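Local coordinates for protein putrescine aminotransferase (Halomonas elongata DSM 2581, PDB 6GWI) that probably catalyses transfer of an amino group from amines such as putrescine to a carbonyl acceptor, using bound pyridoxal-5'-phosphate, at residues 254-259 and 280-285; 144-149 and 220-225; 95-100 and 109-114. One frame throughout, in Å; residues are numbered along the deposited sequence.

Contact 1: 254-259 and 280-285; sequences VADEVI and LMPIAK. With PLP (pyridoxal-5'-phosphate), chain D.
Val254 and Leu280 form the single backbone bridge here, and the two segments run almost parallel, their end-to-end directions 13° apart. Ala255 N donates to Leu280 O (3.1 Å); two residues on, Glu257 N donates to Pro282 O (3.0 Å). Further along, a water accepts from Ala284 N and also meets Glu257 O. The Pro282 ring packs against the first strand, its CD 3.3 Å from Ala255 O.

Asp256 has CG anti to its backbone N (chi1 -173°), which carries the carboxylate to PLP. OD1 closes an Asx turn by accepting from Val258 N (3.1 Å), while OD2 lies 2.8 Å from PLP N1 and is also hydrogen-bonded to His151 and Asn121. Val258 covers one face of the pyridine, CB 3.5 Å from PLP N1, and its side chain crosses that of Lys285 at about a right angle, CG1 touching NZ.

Lys285 NZ is joined to PLP C4A at 1.2 Å, a length consistent with the C=N bond of an internal aldimine. The Schiff-base lysine is common to PLP enzymes generally, whereas an aspartate at N1 is characteristic of fold type I; the Asp256 carboxylate would be expected to stabilise a protonated pyridine, making the ring a better electron sink.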
loop_
_atom_site.group_PDB
_atom_site.type_symbol
_atom_site.label_atom_id
_atom_site.label_comp_id
_atom_site.label_asym_id
_atom_site.label_seq_id
_atom_site.Cartn_x
_atom_site.Cartn_y
_atom_site.Cartn_z
ATOM N N VAL B 254 -20.385 0.585 1.574
ATOM C CA VAL B 254 -19.000 1.003 1.754
ATOM C C VAL B 254 -18.919 2.474 1.368
ATOM O O VAL B 254 -19.107 2.830 0.197
ATOM C CB VAL B 254 -18.025 0.165 0.919
ATOM C CG1 VAL B 254 -16.587 0.611 1.182
ATOM C CG2 VAL B 254 -18.197 -1.315 1.220
ATOM N N ALA B 255 -18.642 3.328 2.345
ATOM C CA ALA B 255 -18.410 4.749 2.110
ATOM C C ALA B 255 -16.901 4.969 2.073
ATOM O O ALA B 255 -16.225 4.833 3.099
ATOM C CB ALA B 255 -19.076 5.596 3.191
ATOM N N ASP B 256 -16.369 5.286 0.894
ATOM C CA ASP B 256 -14.934 5.523 0.743
ATOM C C ASP B 256 -14.628 6.927 1.252
ATOM O O ASP B 256 -14.941 7.919 0.585
ATOM C CB ASP B 256 -14.501 5.353 -0.710
ATOM C CG ASP B 256 -12.986 5.419 -0.886
ATOM O OD1 ASP B 256 -12.301 5.994 -0.015
ATOM O OD2 ASP B 256 -12.477 4.909 -1.908
ATOM N N GLU B 257 -14.012 7.007 2.433
ATOM C CA GLU B 257 -13.762 8.262 3.129
ATOM C C GLU B 257 -12.318 8.732 2.991
ATOM O O GLU B 257 -11.851 9.535 3.806
ATOM C CB GLU B 257 -14.115 8.120 4.610
ATOM C CG GLU B 257 -15.577 7.869 4.882
ATOM C CD GLU B 257 -16.397 9.141 4.851
ATOM O OE1 GLU B 257 -15.816 10.228 4.634
ATOM O OE2 GLU B 257 -17.624 9.054 5.053
ATOM N N VAL B 258 -11.593 8.228 1.992
ATOM C CA VAL B 258 -10.169 8.530 1.879
ATOM C C VAL B 258 -9.943 10.029 1.711
ATOM O O VAL B 258 -8.983 10.585 2.260
ATOM C CB VAL B 258 -9.550 7.715 0.728
ATOM C CG1 VAL B 258 -8.141 8.195 0.406
ATOM C CG2 VAL B 258 -9.528 6.236 1.103
ATOM N N ILE B 259 -10.801 10.705 0.948
ATOM C CA ILE B 259 -10.708 12.160 0.814
ATOM C C ILE B 259 -11.609 12.885 1.810
ATOM O O ILE B 259 -11.199 13.883 2.407
ATOM C CB ILE B 259 -11.034 12.586 -0.635
ATOM C CG1 ILE B 259 -9.793 12.420 -1.516
ATOM C CG2 ILE B 259 -11.538 14.032 -0.673
ATOM C CD1 ILE B 259 -10.019 12.733 -2.987
ATOM N N LEU B 280 -18.555 -0.395 6.142
ATOM C CA LEU B 280 -17.107 -0.281 6.061
ATOM C C LEU B 280 -16.752 1.103 5.548
ATOM O O LEU B 280 -17.466 1.688 4.735
ATOM C CB LEU B 280 -16.516 -1.354 5.142
ATOM C CG LEU B 280 -16.868 -2.808 5.468
ATOM C CD1 LEU B 280 -16.579 -3.701 4.275
ATOM C CD2 LEU B 280 -16.098 -3.290 6.689
ATOM N N MET B 281 -15.618 1.633 6.034
ATOM C CA MET B 281 -15.142 2.949 5.629
ATOM C C MET B 281 -13.626 2.906 5.468
ATOM O O MET B 281 -12.891 2.895 6.467
ATOM C CB MET B 281 -15.535 4.032 6.636
ATOM C CG MET B 281 -17.030 4.330 6.723
ATOM S SD MET B 281 -17.411 5.779 7.744
ATOM C CE MET B 281 -16.584 5.342 9.267
ATOM N N PRO B 282 -13.125 2.857 4.235
ATOM C CA PRO B 282 -11.682 3.029 4.036
ATOM C C PRO B 282 -11.270 4.474 4.268
ATOM O O PRO B 282 -12.034 5.414 4.030
ATOM C CB PRO B 282 -11.458 2.598 2.581
ATOM C CG PRO B 282 -12.783 2.726 1.919
ATOM C CD PRO B 282 -13.833 2.530 2.982
ATOM N N ILE B 283 -10.046 4.641 4.773
ATOM C CA ILE B 283 -9.525 5.953 5.135
ATOM C C ILE B 283 -8.031 5.996 4.853
ATOM O O ILE B 283 -7.351 4.969 4.814
ATOM C CB ILE B 283 -9.799 6.284 6.623
ATOM C CG1 ILE B 283 -9.276 5.153 7.512
ATOM C CG2 ILE B 283 -11.281 6.539 6.846
ATOM C CD1 ILE B 283 -9.341 5.463 8.991
ATOM N N ALA B 284 -7.525 7.214 4.657
ATOM C CA ALA B 284 -6.100 7.494 4.509
ATOM C C ALA B 284 -5.927 9.008 4.393
ATOM O O ALA B 284 -6.678 9.768 5.013
ATOM C CB ALA B 284 -5.510 6.776 3.297
ATOM N N LYS B 285 -4.961 9.452 3.586
ATOM C CA LYS B 285 -4.766 10.871 3.295
ATOM C C LYS B 285 -4.798 11.729 4.557
ATOM O O LYS B 285 -3.799 11.798 5.281
ATOM C CB LYS B 285 -5.810 11.340 2.271
ATOM C CG LYS B 285 -5.508 10.833 0.850
ATOM C CD LYS B 285 -6.431 11.426 -0.208
ATOM C CE LYS B 285 -6.013 11.047 -1.643
ATOM N NZ LYS B 285 -6.614 9.771 -2.157
HETATM N N1 PLP D . -10.147 6.303 -2.434
HETATM C C2 PLP D . -10.327 7.642 -2.711
HETATM C C2A PLP D . -11.702 8.246 -2.617
HETATM C C3 PLP D . -9.234 8.426 -3.071
HETATM O O3 PLP D . -9.435 9.755 -3.341
HETATM C C4 PLP D . -7.949 7.877 -3.148
HETATM C C4A PLP D . -6.782 8.793 -2.885
HETATM C C5 PLP D . -7.790 6.516 -2.873
HETATM C C6 PLP D . -8.889 5.741 -2.515
HETATM C C5A PLP D . -6.435 5.847 -2.951
HETATM O O4P PLP D . -5.623 6.154 -1.842
HETATM P P PLP D . -4.037 5.898 -1.964
HETATM O O1P PLP D . -3.790 4.437 -2.260
HETATM O O2P PLP D . -3.372 6.304 -0.670
HETATM O O3P PLP D . -3.493 6.736 -3.091
HETATM O O HOH W 1 -9.598 9.385 5.162
#

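Contact 2: 144-149 and 220-225; sequences IGRENA and FIAEPV. With PLP (pyridoxal-5'-phosphate), chain D.
Ile144 and Phe220 pair in register on neighbouring parallel strands of the large sheet of the PLP fold type I domain, strand axes 24° apart. Ile221 N donates to Ile144 O (2.9 Å). Beyond this the strands part: Arg146 N and Ile221 O are 4.4 Å away from each other, and a water fills the step, accepting from the first and donating to the second.

Arg146 spans the widening gap. From CB the chain goes to CG, which meets the edge of the Phe220 ring near its plane, 4.1 Å from CE1. The bend at chi3 (-56°) then swings the guanidinium over the second strand, its plane 85° from that of the ring. NE and CZ lie against the Ala222 methyl, whose CB sits 3.7 Å from the guanidinium plane and over its centre. At the tip, NH2 makes a weak, strongly bent hydrogen bond to Glu223 O (2.8 Å). Two waters lie in plane at the guanidinium edge: one accepts from NH2 and from Glu223 N, the other accepts from NH1 and donates to Pro224 O. NH1 also bonds Tyr238 OH, so the buried cation is held largely through neutral partners.

Glu223 sends its carboxylate the other way, towards the turn of Arg146 to Ala149. OE2 lies 3.5 Å from Ala149 CA and is hydrogen-bonded to Tyr150 N, while OE1 is held by Gly227 N. Fixed by these backbone amides, the carboxylate sits beside the cofactor, with Glu223 OE1 3.5 Å from the methyl carbon C2A of PLP.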
loop_
_atom_site.group_PDB
_atom_site.type_symbol
_atom_site.label_atom_id
_atom_site.label_comp_id
_atom_site.label_asym_id
_atom_site.label_seq_id
_atom_site.Cartn_x
_atom_site.Cartn_y
_atom_site.Cartn_z
ATOM N N ILE B 144 -21.153 -3.015 -6.523
ATOM C CA ILE B 144 -21.620 -1.950 -7.401
ATOM C C ILE B 144 -20.902 -0.666 -7.009
ATOM O O ILE B 144 -21.082 -0.155 -5.898
ATOM C CB ILE B 144 -23.138 -1.772 -7.339
ATOM C CG1 ILE B 144 -23.842 -3.064 -7.752
ATOM C CG2 ILE B 144 -23.561 -0.620 -8.230
ATOM C CD1 ILE B 144 -25.311 -3.088 -7.412
ATOM N N GLY B 145 -20.074 -0.152 -7.920
ATOM C CA GLY B 145 -19.537 1.182 -7.825
ATOM C C GLY B 145 -20.190 2.118 -8.825
ATOM O O GLY B 145 -21.213 1.808 -9.439
ATOM N N ARG B 146 -19.567 3.278 -8.995
ATOM C CA ARG B 146 -20.081 4.289 -9.904
ATOM C C ARG B 146 -19.030 4.656 -10.938
ATOM O O ARG B 146 -17.824 4.626 -10.671
ATOM C CB ARG B 146 -20.524 5.547 -9.146
ATOM C CG ARG B 146 -21.612 5.272 -8.115
ATOM C CD ARG B 146 -22.075 6.531 -7.396
ATOM N NE ARG B 146 -20.975 7.240 -6.748
ATOM C CZ ARG B 146 -21.131 8.270 -5.921
ATOM N NH1 ARG B 146 -22.346 8.711 -5.622
ATOM N NH2 ARG B 146 -20.068 8.853 -5.384
ATOM N N GLU B 147 -19.510 4.977 -12.136
ATOM C CA GLU B 147 -18.649 5.544 -13.161
ATOM C C GLU B 147 -18.011 6.831 -12.650
ATOM O O GLU B 147 -18.629 7.606 -11.916
ATOM C CB GLU B 147 -19.450 5.791 -14.438
ATOM C CG GLU B 147 -19.776 4.504 -15.198
ATOM C CD GLU B 147 -18.535 3.874 -15.823
ATOM O OE1 GLU B 147 -17.515 4.587 -15.970
ATOM O OE2 GLU B 147 -18.581 2.680 -16.188
ATOM N N ASN B 148 -16.751 7.038 -13.028
ATOM C CA ASN B 148 -15.954 8.188 -12.616
ATOM C C ASN B 148 -15.672 8.201 -11.117
ATOM O O ASN B 148 -15.290 9.237 -10.561
ATOM C CB ASN B 148 -16.616 9.505 -13.030
ATOM C CG ASN B 148 -15.653 10.670 -12.992
ATOM O OD1 ASN B 148 -14.476 10.534 -13.325
ATOM N ND2 ASN B 148 -16.147 11.826 -12.569
ATOM N N ALA B 149 -15.862 7.073 -10.441
ATOM C CA ALA B 149 -15.414 6.946 -9.066
ATOM C C ALA B 149 -13.923 6.623 -9.034
ATOM O O ALA B 149 -13.359 6.072 -9.983
ATOM C CB ALA B 149 -16.192 5.856 -8.331
ATOM N N PHE B 220 -22.535 -1.988 -2.165
ATOM C CA PHE B 220 -22.469 -0.749 -2.930
ATOM C C PHE B 220 -21.359 0.110 -2.338
ATOM O O PHE B 220 -21.309 0.306 -1.118
ATOM C CB PHE B 220 -23.816 -0.021 -2.888
ATOM C CG PHE B 220 -23.787 1.376 -3.455
ATOM C CD1 PHE B 220 -23.489 1.605 -4.788
ATOM C CD2 PHE B 220 -24.095 2.461 -2.650
ATOM C CE1 PHE B 220 -23.481 2.894 -5.301
ATOM C CE2 PHE B 220 -24.089 3.746 -3.156
ATOM C CZ PHE B 220 -23.782 3.963 -4.483
ATOM N N ILE B 221 -20.452 0.583 -3.187
ATOM C CA ILE B 221 -19.314 1.386 -2.753
ATOM C C ILE B 221 -19.406 2.750 -3.421
ATOM O O ILE B 221 -19.662 2.840 -4.628
ATOM C CB ILE B 221 -17.976 0.691 -3.076
ATOM C CG1 ILE B 221 -16.807 1.465 -2.457
ATOM C CG2 ILE B 221 -17.785 0.556 -4.585
ATOM C CD1 ILE B 221 -15.427 0.804 -2.660
ATOM N N ALA B 222 -19.192 3.808 -2.642
ATOM C CA ALA B 222 -19.278 5.154 -3.186
ATOM C C ALA B 222 -18.509 6.129 -2.308
ATOM O O ALA B 222 -18.469 5.976 -1.085
ATOM C CB ALA B 222 -20.742 5.599 -3.310
ATOM N N GLU B 223 -17.883 7.113 -2.947
ATOM C CA GLU B 223 -17.390 8.287 -2.234
ATOM C C GLU B 223 -18.583 9.161 -1.858
ATOM O O GLU B 223 -19.446 9.403 -2.709
ATOM C CB GLU B 223 -16.418 9.085 -3.107
ATOM C CG GLU B 223 -15.245 8.290 -3.680
ATOM C CD GLU B 223 -14.607 8.976 -4.882
ATOM O OE1 GLU B 223 -13.929 10.013 -4.707
ATOM O OE2 GLU B 223 -14.800 8.485 -6.013
ATOM N N PRO B 224 -18.693 9.632 -0.610
ATOM C CA PRO B 224 -19.788 10.573 -0.302
ATOM C C PRO B 224 -19.818 11.747 -1.264
ATOM O O PRO B 224 -20.883 12.127 -1.767
ATOM C CB PRO B 224 -19.482 11.009 1.137
ATOM C CG PRO B 224 -18.700 9.876 1.712
ATOM C CD PRO B 224 -17.861 9.352 0.576
ATOM N N VAL B 225 -18.648 12.314 -1.541
ATOM C CA VAL B 225 -18.442 13.288 -2.604
ATOM C C VAL B 225 -17.255 12.803 -3.424
ATOM O O VAL B 225 -16.214 12.450 -2.858
ATOM C CB VAL B 225 -18.176 14.699 -2.049
ATOM C CG1 VAL B 225 -17.727 15.634 -3.157
ATOM C CG2 VAL B 225 -19.417 15.240 -1.364
HETATM N N1 PLP D . -10.147 6.303 -2.434
HETATM C C2 PLP D . -10.327 7.642 -2.711
HETATM C C2A PLP D . -11.702 8.246 -2.617
HETATM C C3 PLP D . -9.234 8.426 -3.071
HETATM O O3 PLP D . -9.435 9.755 -3.341
HETATM C C4 PLP D . -7.949 7.877 -3.148
HETATM C C4A PLP D . -6.782 8.793 -2.885
HETATM C C5 PLP D . -7.790 6.516 -2.873
HETATM C C6 PLP D . -8.889 5.741 -2.515
HETATM C C5A PLP D . -6.435 5.847 -2.951
HETATM O O4P PLP D . -5.623 6.154 -1.842
HETATM P P PLP D . -4.037 5.898 -1.964
HETATM O O1P PLP D . -3.790 4.437 -2.260
HETATM O O2P PLP D . -3.372 6.304 -0.670
HETATM O O3P PLP D . -3.493 6.736 -3.091
HETATM O O HOH W 2 -17.837 7.094 -5.898
HETATM O O HOH W 3 -18.211 4.175 -6.435
HETATM O O HOH W 4 -21.951 11.273 -4.292
HETATM O O HOH W 5 -14.003 10.575 -8.192
#

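Contact 3: 95-100 and 109-114; sequences RLAEKL and NRVFFT
Leu96, Ala97 and Leu100 pack on Val111 and Phe113, setting a helix against a strand of the large sheet in the PLP fold type I domain. A four-residue connection links helix 91-103 to strand 108-114, and the two segments then lie back against each other, their axes 8.0 Å apart at closest approach and 132° between N-to-C directions. The contact is small, 194 Å² in all, and its side-chain contacts are all apolar. Strand alternation selects the participants: Val111 and Phe113 face the helix, whereas Phe112 and Thr114 on the other side pack on helix 117-134.

The Phe113 ring is the central element, and its neighbours approach it from different directions. The Ala97 backbone comes to the ring edge in plane, with N 3.9 Å from Phe113 CZ. Leu96 comes in obliquely, its CD2 3.5 Å from Phe113 CE1, and Leu100 does the same, CD1 4.1 Å from the same CE1. Over one face, displaced towards the rim, lies Val111 CG2, 4.0 Å above the ring plane. Thus the strand's own valine supports the ring from one side while the helix residues meet its far end.

Outside the two segments, Leu96 continues onto Ala327 and Leu334 of helix 324-339. His15 of the second subunit meets the Phe113 ring with planes about 60° apart, and a strand of that subunit pairs in parallel with Val111 and Phe112, so the sheet continues across the dimer interface.

Val111 straddles two helix residues. Its CG2 reaches Leu100 CD1 (4.3 Å), while a chi1 of 64° sets CG1 between the backbone N and the carbonyl carbon, where it presses on the Ala97 methyl: Val111 CG1 to Ala97 CB is 3.5 Å.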
loop_
_atom_site.group_PDB
_atom_site.type_symbol
_atom_site.label_atom_id
_atom_site.label_comp_id
_atom_site.label_asym_id
_atom_site.label_seq_id
_atom_site.Cartn_x
_atom_site.Cartn_y
_atom_site.Cartn_z
ATOM N N ARG B 95 -3.600 3.016 20.838
ATOM C CA ARG B 95 -4.142 4.348 21.081
ATOM C C ARG B 95 -4.800 4.926 19.832
ATOM O O ARG B 95 -5.842 5.585 19.928
ATOM C CB ARG B 95 -3.019 5.250 21.601
ATOM C CG ARG B 95 -2.518 4.814 22.986
ATOM C CD ARG B 95 -1.403 5.691 23.542
ATOM N NE ARG B 95 -0.233 5.702 22.666
ATOM C CZ ARG B 95 1.027 5.824 23.079
ATOM N NH1 ARG B 95 1.309 5.933 24.372
ATOM N NH2 ARG B 95 2.011 5.825 22.190
ATOM N N LEU B 96 -4.228 4.680 18.649
ATOM C CA LEU B 96 -4.829 5.201 17.424
ATOM C C LEU B 96 -6.176 4.539 17.139
ATOM O O LEU B 96 -7.139 5.219 16.762
ATOM C CB LEU B 96 -3.881 4.997 16.240
ATOM C CG LEU B 96 -4.425 5.446 14.882
ATOM C CD1 LEU B 96 -4.790 6.929 14.889
ATOM C CD2 LEU B 96 -3.423 5.148 13.785
ATOM N N ALA B 97 -6.256 3.216 17.290
ATOM C CA ALA B 97 -7.523 2.525 17.081
ATOM C C ALA B 97 -8.588 3.020 18.053
ATOM O O ALA B 97 -9.758 3.174 17.683
ATOM C CB ALA B 97 -7.325 1.015 17.220
ATOM N N GLU B 98 -8.208 3.254 19.312
ATOM C CA GLU B 98 -9.151 3.815 20.272
ATOM C C GLU B 98 -9.656 5.173 19.798
ATOM O O GLU B 98 -10.868 5.396 19.681
ATOM C CB GLU B 98 -8.491 3.940 21.646
ATOM C CG GLU B 98 -9.386 4.564 22.707
ATOM C CD GLU B 98 -8.684 4.749 24.039
ATOM O OE1 GLU B 98 -7.440 4.873 24.051
ATOM O OE2 GLU B 98 -9.378 4.773 25.077
ATOM N N LYS B 99 -8.733 6.092 19.506
ATOM C CA LYS B 99 -9.121 7.438 19.103
ATOM C C LYS B 99 -9.967 7.410 17.837
ATOM O O LYS B 99 -10.988 8.103 17.745
ATOM C CB LYS B 99 -7.866 8.288 18.890
ATOM C CG LYS B 99 -8.126 9.766 18.659
ATOM C CD LYS B 99 -8.635 10.417 19.928
ATOM C CE LYS B 99 -8.651 11.924 19.815
ATOM N NZ LYS B 99 -9.238 12.545 21.034
ATOM N N LEU B 100 -9.562 6.607 16.850
ATOM C CA LEU B 100 -10.276 6.567 15.578
ATOM C C LEU B 100 -11.703 6.074 15.758
ATOM O O LEU B 100 -12.650 6.656 15.220
ATOM C CB LEU B 100 -9.545 5.657 14.593
ATOM C CG LEU B 100 -8.668 6.293 13.521
ATOM C CD1 LEU B 100 -8.038 5.176 12.699
ATOM C CD2 LEU B 100 -9.452 7.255 12.636
ATOM N N ASN B 109 -16.795 0.297 15.407
ATOM C CA ASN B 109 -15.966 0.253 16.605
ATOM C C ASN B 109 -14.627 -0.456 16.420
ATOM O O ASN B 109 -13.902 -0.635 17.406
ATOM C CB ASN B 109 -16.752 -0.415 17.741
ATOM C CG ASN B 109 -18.009 0.351 18.106
ATOM O OD1 ASN B 109 -17.947 1.524 18.472
ATOM N ND2 ASN B 109 -19.159 -0.309 18.007
ATOM N N ARG B 110 -14.269 -0.864 15.205
ATOM C CA ARG B 110 -12.999 -1.546 14.982
ATOM C C ARG B 110 -12.331 -1.004 13.726
ATOM O O ARG B 110 -12.979 -0.434 12.845
ATOM C CB ARG B 110 -13.180 -3.067 14.875
ATOM C CG ARG B 110 -13.540 -3.716 16.201
ATOM C CD ARG B 110 -14.160 -5.082 16.010
ATOM N NE ARG B 110 -14.691 -5.613 17.263
ATOM C CZ ARG B 110 -15.981 -5.626 17.596
ATOM N NH1 ARG B 110 -16.904 -5.137 16.776
ATOM N NH2 ARG B 110 -16.350 -6.136 18.763
ATOM N N VAL B 111 -11.012 -1.161 13.671
ATOM C CA VAL B 111 -10.229 -0.709 12.528
ATOM C C VAL B 111 -9.204 -1.775 12.167
ATOM O O VAL B 111 -8.599 -2.403 13.042
ATOM C CB VAL B 111 -9.543 0.647 12.807
ATOM C CG1 VAL B 111 -8.536 0.526 13.939
ATOM C CG2 VAL B 111 -8.878 1.171 11.538
ATOM N N PHE B 112 -9.034 -1.986 10.867
ATOM C CA PHE B 112 -7.947 -2.776 10.301
ATOM C C PHE B 112 -7.006 -1.803 9.601
ATOM O O PHE B 112 -7.432 -1.065 8.705
ATOM C CB PHE B 112 -8.484 -3.818 9.320
ATOM C CG PHE B 112 -7.450 -4.805 8.851
ATOM C CD1 PHE B 112 -6.470 -4.426 7.947
ATOM C CD2 PHE B 112 -7.473 -6.116 9.295
ATOM C CE1 PHE B 112 -5.519 -5.332 7.509
ATOM C CE2 PHE B 112 -6.525 -7.027 8.858
ATOM C CZ PHE B 112 -5.549 -6.634 7.963
ATOM N N PHE B 113 -5.746 -1.781 10.017
ATOM C CA PHE B 113 -4.809 -0.798 9.494
ATOM C C PHE B 113 -4.169 -1.274 8.196
ATOM O O PHE B 113 -3.923 -2.467 7.996
ATOM C CB PHE B 113 -3.723 -0.478 10.525
ATOM C CG PHE B 113 -4.226 0.298 11.709
ATOM C CD1 PHE B 113 -4.697 1.591 11.559
ATOM C CD2 PHE B 113 -4.222 -0.265 12.972
ATOM C CE1 PHE B 113 -5.160 2.306 12.648
ATOM C CE2 PHE B 113 -4.684 0.445 14.061
ATOM C CZ PHE B 113 -5.149 1.733 13.899
ATOM N N THR B 114 -3.918 -0.313 7.305
ATOM C CA THR B 114 -3.203 -0.542 6.059
ATOM C C THR B 114 -2.224 0.609 5.857
ATOM O O THR B 114 -2.111 1.508 6.698
ATOM C CB THR B 114 -4.152 -0.641 4.858
ATOM O OG1 THR B 114 -4.744 0.640 4.609
ATOM C CG2 THR B 114 -5.246 -1.648 5.120
#

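How the contacts relate
Contact 1 joins the other two. Its strand 252-255 lies next to strand 217-222 of contact 2, with Val254 N 2.9 Å from Phe220 O and Asp256 N 3.0 Å from Ala222 O, both probable hydrogen bonds. Strand 280-283 shares a sheet with strand 108-114 of contact 3, strand 295-300 lying between them; Ile283 CD1 packs on Leu100 CD1 at 3.9 Å. Contacts 1 and 2 both touch PLP, at the ring and Schiff base and at the C2A methyl respectively. Contact 3 is more remote: the Phe113 side chain stays about 12 Å from a bound PLP, and contacts 2 and 3 have centres about 24 Å apart.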